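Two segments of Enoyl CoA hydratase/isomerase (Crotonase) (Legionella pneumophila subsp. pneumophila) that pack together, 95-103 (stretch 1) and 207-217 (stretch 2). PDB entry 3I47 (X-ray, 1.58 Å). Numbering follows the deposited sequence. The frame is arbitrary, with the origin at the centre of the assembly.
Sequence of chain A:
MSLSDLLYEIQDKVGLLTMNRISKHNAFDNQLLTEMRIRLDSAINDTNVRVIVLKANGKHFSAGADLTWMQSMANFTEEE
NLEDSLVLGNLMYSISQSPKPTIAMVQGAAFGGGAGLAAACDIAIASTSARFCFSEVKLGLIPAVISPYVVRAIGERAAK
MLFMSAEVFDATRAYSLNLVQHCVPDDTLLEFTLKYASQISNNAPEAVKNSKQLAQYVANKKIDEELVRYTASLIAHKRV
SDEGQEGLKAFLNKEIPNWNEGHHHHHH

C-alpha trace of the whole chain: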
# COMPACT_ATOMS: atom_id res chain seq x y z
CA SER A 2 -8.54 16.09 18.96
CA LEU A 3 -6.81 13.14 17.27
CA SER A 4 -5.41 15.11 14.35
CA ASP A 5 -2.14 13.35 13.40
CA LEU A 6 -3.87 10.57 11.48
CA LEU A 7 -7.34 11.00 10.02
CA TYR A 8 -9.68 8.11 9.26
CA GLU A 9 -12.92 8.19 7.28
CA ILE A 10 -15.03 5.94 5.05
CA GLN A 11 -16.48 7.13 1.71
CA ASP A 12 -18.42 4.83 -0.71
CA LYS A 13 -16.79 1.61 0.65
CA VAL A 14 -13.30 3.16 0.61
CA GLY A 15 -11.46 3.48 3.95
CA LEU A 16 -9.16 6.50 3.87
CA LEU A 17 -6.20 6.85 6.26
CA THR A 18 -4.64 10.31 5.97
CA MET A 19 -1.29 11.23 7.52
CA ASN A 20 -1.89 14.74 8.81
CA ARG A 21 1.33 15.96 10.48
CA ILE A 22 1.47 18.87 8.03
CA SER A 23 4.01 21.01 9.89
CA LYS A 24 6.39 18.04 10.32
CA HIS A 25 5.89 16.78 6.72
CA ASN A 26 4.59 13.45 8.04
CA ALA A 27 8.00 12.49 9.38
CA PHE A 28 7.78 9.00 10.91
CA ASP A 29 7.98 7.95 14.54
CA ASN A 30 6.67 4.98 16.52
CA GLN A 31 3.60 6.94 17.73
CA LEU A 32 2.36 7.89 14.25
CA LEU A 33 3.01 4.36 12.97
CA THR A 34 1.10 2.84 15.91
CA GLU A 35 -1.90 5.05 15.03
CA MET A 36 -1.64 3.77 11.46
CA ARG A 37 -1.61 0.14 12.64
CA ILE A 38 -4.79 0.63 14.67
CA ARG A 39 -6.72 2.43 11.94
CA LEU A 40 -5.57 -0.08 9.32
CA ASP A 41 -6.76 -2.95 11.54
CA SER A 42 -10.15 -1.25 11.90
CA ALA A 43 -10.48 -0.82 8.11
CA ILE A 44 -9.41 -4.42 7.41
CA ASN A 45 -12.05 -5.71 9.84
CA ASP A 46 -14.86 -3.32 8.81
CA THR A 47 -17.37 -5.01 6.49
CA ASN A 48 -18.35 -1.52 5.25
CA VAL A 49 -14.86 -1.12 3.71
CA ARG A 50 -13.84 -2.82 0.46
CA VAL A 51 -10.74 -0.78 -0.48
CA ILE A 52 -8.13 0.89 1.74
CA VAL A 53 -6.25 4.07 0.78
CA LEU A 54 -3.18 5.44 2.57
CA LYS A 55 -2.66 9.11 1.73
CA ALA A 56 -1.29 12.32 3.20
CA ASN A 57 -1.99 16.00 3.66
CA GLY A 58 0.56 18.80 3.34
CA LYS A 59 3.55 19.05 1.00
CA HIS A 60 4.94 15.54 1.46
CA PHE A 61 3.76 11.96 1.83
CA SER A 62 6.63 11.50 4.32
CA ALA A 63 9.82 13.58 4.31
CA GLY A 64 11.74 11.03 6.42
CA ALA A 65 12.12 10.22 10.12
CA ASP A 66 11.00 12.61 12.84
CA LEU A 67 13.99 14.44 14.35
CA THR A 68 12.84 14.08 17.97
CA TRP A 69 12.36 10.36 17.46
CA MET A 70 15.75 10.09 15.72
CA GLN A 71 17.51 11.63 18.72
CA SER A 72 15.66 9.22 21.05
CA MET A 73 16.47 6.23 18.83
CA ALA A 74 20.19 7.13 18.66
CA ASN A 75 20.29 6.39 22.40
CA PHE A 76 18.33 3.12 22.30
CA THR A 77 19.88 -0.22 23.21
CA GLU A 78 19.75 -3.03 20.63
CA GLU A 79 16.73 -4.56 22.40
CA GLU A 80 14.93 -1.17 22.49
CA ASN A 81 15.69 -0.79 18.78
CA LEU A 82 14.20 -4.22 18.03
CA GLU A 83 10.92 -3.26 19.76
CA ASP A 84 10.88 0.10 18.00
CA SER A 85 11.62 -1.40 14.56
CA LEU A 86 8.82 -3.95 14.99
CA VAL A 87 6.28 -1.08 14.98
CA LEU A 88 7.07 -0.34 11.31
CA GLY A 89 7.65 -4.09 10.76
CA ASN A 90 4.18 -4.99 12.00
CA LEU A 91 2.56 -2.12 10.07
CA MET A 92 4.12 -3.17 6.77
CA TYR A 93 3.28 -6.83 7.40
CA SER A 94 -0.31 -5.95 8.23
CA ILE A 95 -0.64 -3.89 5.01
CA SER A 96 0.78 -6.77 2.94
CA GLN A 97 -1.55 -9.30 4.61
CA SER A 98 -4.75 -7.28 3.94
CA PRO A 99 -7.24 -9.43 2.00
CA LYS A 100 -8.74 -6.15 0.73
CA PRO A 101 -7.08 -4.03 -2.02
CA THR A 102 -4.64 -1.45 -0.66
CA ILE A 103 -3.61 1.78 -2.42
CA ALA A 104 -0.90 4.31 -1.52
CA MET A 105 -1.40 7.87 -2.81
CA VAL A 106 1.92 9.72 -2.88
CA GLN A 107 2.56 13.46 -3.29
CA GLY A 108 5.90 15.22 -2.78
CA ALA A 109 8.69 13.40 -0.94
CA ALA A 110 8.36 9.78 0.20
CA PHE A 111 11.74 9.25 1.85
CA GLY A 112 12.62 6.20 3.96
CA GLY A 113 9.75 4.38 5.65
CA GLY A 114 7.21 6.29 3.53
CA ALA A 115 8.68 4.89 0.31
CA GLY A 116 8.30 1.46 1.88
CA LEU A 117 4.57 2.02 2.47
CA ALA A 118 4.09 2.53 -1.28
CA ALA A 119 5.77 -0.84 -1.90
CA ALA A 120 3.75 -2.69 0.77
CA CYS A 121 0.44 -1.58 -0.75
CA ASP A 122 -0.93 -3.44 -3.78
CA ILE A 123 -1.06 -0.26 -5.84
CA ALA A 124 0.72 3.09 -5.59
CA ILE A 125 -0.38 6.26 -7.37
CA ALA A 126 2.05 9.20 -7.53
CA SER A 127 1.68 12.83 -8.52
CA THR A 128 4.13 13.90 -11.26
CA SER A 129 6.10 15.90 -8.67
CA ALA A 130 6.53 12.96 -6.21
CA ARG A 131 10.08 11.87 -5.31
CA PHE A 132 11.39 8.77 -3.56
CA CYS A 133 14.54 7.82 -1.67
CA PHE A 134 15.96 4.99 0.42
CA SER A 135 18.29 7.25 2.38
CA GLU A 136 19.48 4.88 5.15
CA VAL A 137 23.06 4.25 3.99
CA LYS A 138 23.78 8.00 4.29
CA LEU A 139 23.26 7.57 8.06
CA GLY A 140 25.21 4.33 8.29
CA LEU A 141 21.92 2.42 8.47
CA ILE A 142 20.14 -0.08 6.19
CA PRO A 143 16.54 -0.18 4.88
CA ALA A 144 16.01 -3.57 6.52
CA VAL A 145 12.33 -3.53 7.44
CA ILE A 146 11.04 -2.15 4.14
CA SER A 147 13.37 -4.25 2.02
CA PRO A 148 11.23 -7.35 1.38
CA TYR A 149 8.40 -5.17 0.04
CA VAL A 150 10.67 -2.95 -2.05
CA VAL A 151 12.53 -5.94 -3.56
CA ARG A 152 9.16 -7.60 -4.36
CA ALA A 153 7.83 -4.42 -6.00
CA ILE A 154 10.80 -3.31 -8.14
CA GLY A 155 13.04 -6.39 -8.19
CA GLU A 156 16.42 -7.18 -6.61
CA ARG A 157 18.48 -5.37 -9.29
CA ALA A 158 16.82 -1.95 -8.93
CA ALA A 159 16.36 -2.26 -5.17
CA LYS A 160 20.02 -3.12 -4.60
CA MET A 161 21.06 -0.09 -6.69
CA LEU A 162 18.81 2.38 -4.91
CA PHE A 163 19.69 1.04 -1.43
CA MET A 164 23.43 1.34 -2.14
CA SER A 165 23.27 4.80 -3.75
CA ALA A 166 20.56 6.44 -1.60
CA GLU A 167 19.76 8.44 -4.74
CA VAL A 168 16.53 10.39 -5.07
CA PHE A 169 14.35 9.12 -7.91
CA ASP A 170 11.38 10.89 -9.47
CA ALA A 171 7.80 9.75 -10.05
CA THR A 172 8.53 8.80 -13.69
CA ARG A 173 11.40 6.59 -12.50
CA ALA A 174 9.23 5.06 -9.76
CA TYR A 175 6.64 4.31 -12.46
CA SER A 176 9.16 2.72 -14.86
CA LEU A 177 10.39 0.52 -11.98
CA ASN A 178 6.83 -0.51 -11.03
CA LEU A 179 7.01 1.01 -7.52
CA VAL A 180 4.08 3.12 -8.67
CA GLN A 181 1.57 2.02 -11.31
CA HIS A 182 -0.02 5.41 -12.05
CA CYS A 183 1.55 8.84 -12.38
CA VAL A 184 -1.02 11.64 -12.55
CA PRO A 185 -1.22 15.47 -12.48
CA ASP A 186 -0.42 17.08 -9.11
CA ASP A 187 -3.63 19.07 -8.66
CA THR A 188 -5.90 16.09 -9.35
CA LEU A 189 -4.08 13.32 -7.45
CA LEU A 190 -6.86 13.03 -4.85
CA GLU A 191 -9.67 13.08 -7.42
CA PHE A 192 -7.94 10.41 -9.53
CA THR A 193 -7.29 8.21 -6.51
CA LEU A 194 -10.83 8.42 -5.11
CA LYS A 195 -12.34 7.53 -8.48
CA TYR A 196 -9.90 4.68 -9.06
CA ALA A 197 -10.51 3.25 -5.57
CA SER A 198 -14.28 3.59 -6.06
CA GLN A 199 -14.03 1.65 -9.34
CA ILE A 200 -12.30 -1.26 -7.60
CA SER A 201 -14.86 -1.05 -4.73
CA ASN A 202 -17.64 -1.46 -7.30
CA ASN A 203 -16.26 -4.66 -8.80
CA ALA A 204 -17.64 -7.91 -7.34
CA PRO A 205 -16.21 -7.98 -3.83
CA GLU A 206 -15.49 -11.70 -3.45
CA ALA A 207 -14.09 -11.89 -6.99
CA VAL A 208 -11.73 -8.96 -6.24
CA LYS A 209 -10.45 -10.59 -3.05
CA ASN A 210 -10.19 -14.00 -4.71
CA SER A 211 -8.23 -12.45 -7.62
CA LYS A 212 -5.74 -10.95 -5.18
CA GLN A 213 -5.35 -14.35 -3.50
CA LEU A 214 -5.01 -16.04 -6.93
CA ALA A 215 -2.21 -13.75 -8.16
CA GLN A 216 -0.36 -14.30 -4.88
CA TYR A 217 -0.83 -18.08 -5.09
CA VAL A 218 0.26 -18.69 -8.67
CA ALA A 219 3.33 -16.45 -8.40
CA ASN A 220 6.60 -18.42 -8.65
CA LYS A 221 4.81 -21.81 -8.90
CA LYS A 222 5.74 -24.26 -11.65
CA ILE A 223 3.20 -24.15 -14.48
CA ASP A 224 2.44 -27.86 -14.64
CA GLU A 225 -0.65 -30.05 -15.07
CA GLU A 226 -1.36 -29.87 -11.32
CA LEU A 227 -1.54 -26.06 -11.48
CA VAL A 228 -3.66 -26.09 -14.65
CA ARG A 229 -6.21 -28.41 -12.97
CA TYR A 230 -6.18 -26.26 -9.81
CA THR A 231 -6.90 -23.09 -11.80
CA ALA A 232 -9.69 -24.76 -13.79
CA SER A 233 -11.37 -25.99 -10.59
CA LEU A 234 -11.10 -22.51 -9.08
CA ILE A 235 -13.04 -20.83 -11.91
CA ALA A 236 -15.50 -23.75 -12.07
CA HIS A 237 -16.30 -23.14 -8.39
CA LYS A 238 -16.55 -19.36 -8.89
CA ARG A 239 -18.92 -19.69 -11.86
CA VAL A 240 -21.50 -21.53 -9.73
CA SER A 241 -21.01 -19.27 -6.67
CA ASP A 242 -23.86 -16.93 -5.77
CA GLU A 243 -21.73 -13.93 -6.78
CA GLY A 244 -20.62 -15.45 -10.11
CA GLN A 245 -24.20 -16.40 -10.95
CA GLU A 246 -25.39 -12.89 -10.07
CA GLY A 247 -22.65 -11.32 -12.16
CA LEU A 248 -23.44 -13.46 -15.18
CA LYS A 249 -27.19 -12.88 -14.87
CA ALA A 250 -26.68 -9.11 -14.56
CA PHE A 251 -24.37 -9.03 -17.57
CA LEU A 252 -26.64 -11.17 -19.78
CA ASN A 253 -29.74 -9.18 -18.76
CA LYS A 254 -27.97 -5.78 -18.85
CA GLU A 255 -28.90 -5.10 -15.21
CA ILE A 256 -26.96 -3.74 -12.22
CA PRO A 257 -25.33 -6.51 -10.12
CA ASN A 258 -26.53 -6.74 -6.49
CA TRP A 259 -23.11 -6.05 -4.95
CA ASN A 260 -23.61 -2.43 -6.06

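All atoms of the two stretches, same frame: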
# COMPACT_ATOMS: atom_id res chain seq x y z
N ILE A 95 -0.22 -4.40 6.33
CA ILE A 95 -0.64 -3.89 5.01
C ILE A 95 -0.58 -5.03 3.99
O ILE A 95 -1.55 -5.28 3.25
CB ILE A 95 0.24 -2.69 4.53
CG1 ILE A 95 0.01 -1.46 5.40
CG2 ILE A 95 -0.09 -2.35 3.05
CD1 ILE A 95 1.11 -0.40 5.25
N SER A 96 0.55 -5.73 3.96
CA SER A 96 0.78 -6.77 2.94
C SER A 96 -0.18 -7.95 3.07
O SER A 96 -0.50 -8.63 2.07
CB SER A 96 2.23 -7.26 2.98
OG SER A 96 2.47 -8.09 4.10
N GLN A 97 -0.63 -8.20 4.29
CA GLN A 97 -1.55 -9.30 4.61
C GLN A 97 -3.04 -8.95 4.44
O GLN A 97 -3.89 -9.84 4.56
CB GLN A 97 -1.32 -9.79 6.04
CG GLN A 97 -0.02 -10.58 6.20
CD GLN A 97 -0.11 -11.96 5.57
OE1 GLN A 97 -0.97 -12.76 5.92
NE2 GLN A 97 0.79 -12.23 4.63
N SER A 98 -3.36 -7.69 4.16
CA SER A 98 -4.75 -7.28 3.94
C SER A 98 -5.38 -8.11 2.83
O SER A 98 -4.84 -8.15 1.73
CB SER A 98 -4.81 -5.82 3.51
OG SER A 98 -6.15 -5.46 3.16
N PRO A 99 -6.54 -8.74 3.10
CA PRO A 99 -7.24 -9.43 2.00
C PRO A 99 -7.89 -8.43 1.05
O PRO A 99 -8.17 -8.77 -0.10
CB PRO A 99 -8.33 -10.25 2.70
CG PRO A 99 -8.11 -10.10 4.16
CD PRO A 99 -7.19 -8.94 4.41
N LYS A 100 -8.15 -7.22 1.54
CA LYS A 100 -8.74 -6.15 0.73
C LYS A 100 -7.66 -5.39 -0.07
O LYS A 100 -6.50 -5.29 0.38
CB LYS A 100 -9.47 -5.15 1.64
CG LYS A 100 -10.51 -5.82 2.53
CD LYS A 100 -11.17 -4.84 3.47
CE LYS A 100 -12.18 -5.59 4.30
NZ LYS A 100 -12.96 -4.73 5.23
N PRO A 101 -8.03 -4.85 -1.24
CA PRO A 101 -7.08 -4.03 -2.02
C PRO A 101 -6.57 -2.85 -1.22
O PRO A 101 -7.34 -2.18 -0.52
CB PRO A 101 -7.91 -3.52 -3.19
CG PRO A 101 -9.05 -4.50 -3.31
CD PRO A 101 -9.32 -5.03 -1.94
N THR A 102 -5.27 -2.59 -1.33
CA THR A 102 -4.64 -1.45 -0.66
C THR A 102 -3.97 -0.53 -1.68
O THR A 102 -3.32 -1.00 -2.63
CB THR A 102 -3.59 -1.91 0.35
OG1 THR A 102 -2.66 -2.78 -0.28
CG2 THR A 102 -4.26 -2.64 1.52
N ILE A 103 -4.11 0.77 -1.48
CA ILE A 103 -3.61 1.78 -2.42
C ILE A 103 -2.87 2.84 -1.63
O ILE A 103 -3.41 3.36 -0.64
CB ILE A 103 -4.77 2.47 -3.18
CG1 ILE A 103 -5.49 1.45 -4.07
CG2 ILE A 103 -4.24 3.64 -4.03
CD1 ILE A 103 -6.82 1.96 -4.59
N ALA A 207 -14.94 -11.70 -5.81
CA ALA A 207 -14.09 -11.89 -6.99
C ALA A 207 -12.79 -11.07 -6.90
O ALA A 207 -11.72 -11.57 -7.23
CB ALA A 207 -14.86 -11.56 -8.27
N VAL A 208 -12.90 -9.83 -6.41
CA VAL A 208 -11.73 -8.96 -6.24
C VAL A 208 -10.77 -9.57 -5.22
O VAL A 208 -9.57 -9.72 -5.49
CB VAL A 208 -12.16 -7.53 -5.83
CG1 VAL A 208 -10.96 -6.73 -5.33
CG2 VAL A 208 -12.78 -6.81 -6.99
N LYS A 209 -11.29 -9.96 -4.06
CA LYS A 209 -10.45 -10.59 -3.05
C LYS A 209 -9.86 -11.92 -3.51
O LYS A 209 -8.69 -12.20 -3.27
CB LYS A 209 -11.23 -10.76 -1.74
CG LYS A 209 -11.61 -9.41 -1.14
CD LYS A 209 -12.20 -9.56 0.25
CE LYS A 209 -13.65 -9.97 0.17
NZ LYS A 209 -14.28 -9.96 1.52
N ASN A 210 -10.67 -12.73 -4.19
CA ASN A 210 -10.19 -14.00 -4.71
C ASN A 210 -9.10 -13.80 -5.76
O ASN A 210 -8.17 -14.60 -5.84
CB ASN A 210 -11.33 -14.77 -5.39
CG ASN A 210 -12.39 -15.28 -4.41
OD1 ASN A 210 -13.44 -15.77 -4.86
ND2 ASN A 210 -12.15 -15.16 -3.10
N SER A 211 -9.22 -12.74 -6.57
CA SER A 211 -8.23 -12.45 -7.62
C SER A 211 -6.90 -12.03 -7.02
O SER A 211 -5.84 -12.39 -7.53
CB SER A 211 -8.74 -11.37 -8.56
OG SER A 211 -9.83 -11.89 -9.31
N LYS A 212 -6.96 -11.29 -5.91
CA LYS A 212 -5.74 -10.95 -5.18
C LYS A 212 -5.07 -12.22 -4.67
O LYS A 212 -3.87 -12.40 -4.87
CB LYS A 212 -6.06 -10.02 -4.00
CG LYS A 212 -4.84 -9.64 -3.17
CD LYS A 212 -5.16 -8.47 -2.27
CE LYS A 212 -3.99 -8.12 -1.39
NZ LYS A 212 -4.26 -6.83 -0.68
N GLN A 213 -5.86 -13.09 -4.04
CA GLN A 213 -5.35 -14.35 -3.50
C GLN A 213 -4.74 -15.24 -4.62
O GLN A 213 -3.69 -15.84 -4.43
CB GLN A 213 -6.46 -15.09 -2.76
CG GLN A 213 -6.01 -16.26 -1.88
CD GLN A 213 -7.18 -17.04 -1.26
OE1 GLN A 213 -8.30 -16.53 -1.16
NE2 GLN A 213 -6.91 -18.27 -0.84
N LEU A 214 -5.43 -15.27 -5.75
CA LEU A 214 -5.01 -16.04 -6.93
C LEU A 214 -3.65 -15.59 -7.46
O LEU A 214 -2.77 -16.42 -7.70
CB LEU A 214 -6.08 -15.88 -8.02
CG LEU A 214 -5.81 -16.42 -9.43
CD1 LEU A 214 -5.98 -17.91 -9.42
CD2 LEU A 214 -6.76 -15.77 -10.43
N ALA A 215 -3.48 -14.28 -7.65
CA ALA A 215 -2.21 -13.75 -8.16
C ALA A 215 -1.07 -14.11 -7.21
O ALA A 215 -0.01 -14.54 -7.64
CB ALA A 215 -2.28 -12.25 -8.36
N GLN A 216 -1.33 -13.96 -5.91
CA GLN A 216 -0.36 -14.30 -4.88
C GLN A 216 0.01 -15.78 -4.90
O GLN A 216 1.17 -16.15 -4.75
CB GLN A 216 -0.91 -13.90 -3.51
CG GLN A 216 -1.03 -12.38 -3.33
CD GLN A 216 -1.86 -11.97 -2.10
OE1 GLN A 216 -2.79 -12.68 -1.67
NE2 GLN A 216 -1.53 -10.82 -1.54
N TYR A 217 -0.99 -16.63 -5.13
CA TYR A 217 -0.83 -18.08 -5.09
C TYR A 217 -0.04 -18.61 -6.29
O TYR A 217 0.89 -19.42 -6.13
CB TYR A 217 -2.19 -18.78 -5.01
CG TYR A 217 -2.10 -20.29 -5.03
CD1 TYR A 217 -1.80 -21.00 -3.87
CD2 TYR A 217 -2.30 -21.00 -6.21
CE1 TYR A 217 -1.72 -22.39 -3.88
CE2 TYR A 217 -2.22 -22.39 -6.23
CZ TYR A 217 -1.93 -23.08 -5.06
OH TYR A 217 -1.85 -24.45 -5.09
O HOH W 1 -2.11 -5.41 0.60
O HOH W 2 -2.61 -10.11 1.28
O HOH W 3 -7.50 -11.33 -0.91

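A single lysine holds most of this contact together. Lys212 reaches out from the helix of stretch 2 with all four chi angles near 180° (t), and its ammonium group ends among backbone carbonyls of stretch 1. Lys212 NZ donates to Ser98 O at 2.8 Å and to Lys100 O at 2.9 Å. A water also binds Lys212 NZ. It accepts from Lys212 NZ at 2.9 Å, lies 2.7 Å from Ile95 O, and lies 2.8 Å from Thr102 OG1. Within the two stretches the partners of Lys212 NZ are neutral oxygens; NZ is also hydrogen-bonded elsewhere in the structure.

Stretch 1 leaves a helix, passes through a loop, and enters a strand at Thr102. The loop brings Ser98 O and Lys100 O within reach of the same Lys212 NZ. Ser98 OG also donates to Lys100 O at 2.8 Å, so that carbonyl serves two donors and the loop is braced from within.

Stretch 2 is helical throughout. Val208, Lys212 and Gln216 recur at four-residue intervals, and their CA-to-CB bonds all point toward stretch 1. The nearest CA atoms are those of Lys100 and Lys209, 6.1 Å apart.

The apolar part is small. Pro101 CG packs on Val208 CG1 at 3.6 Å. The aliphatic parts of two lysines approach the carbonyl of Pro99: Pro99 O is 3.7 Å from both Lys209 CG and Lys212 CD.

Two further waters bridge the stretches. One donates to Pro99 O and to Lys209 O, each at 2.8 Å. The other donates to Ser96 O at 2.7 Å and Ser98 O at 3.0 Å, and accepts from Gln216 NE2 at 3.1 Å. Gln216 NE2 is 4.3 Å from Ser96 O, so water makes this link. The buried surface totals 326 Å².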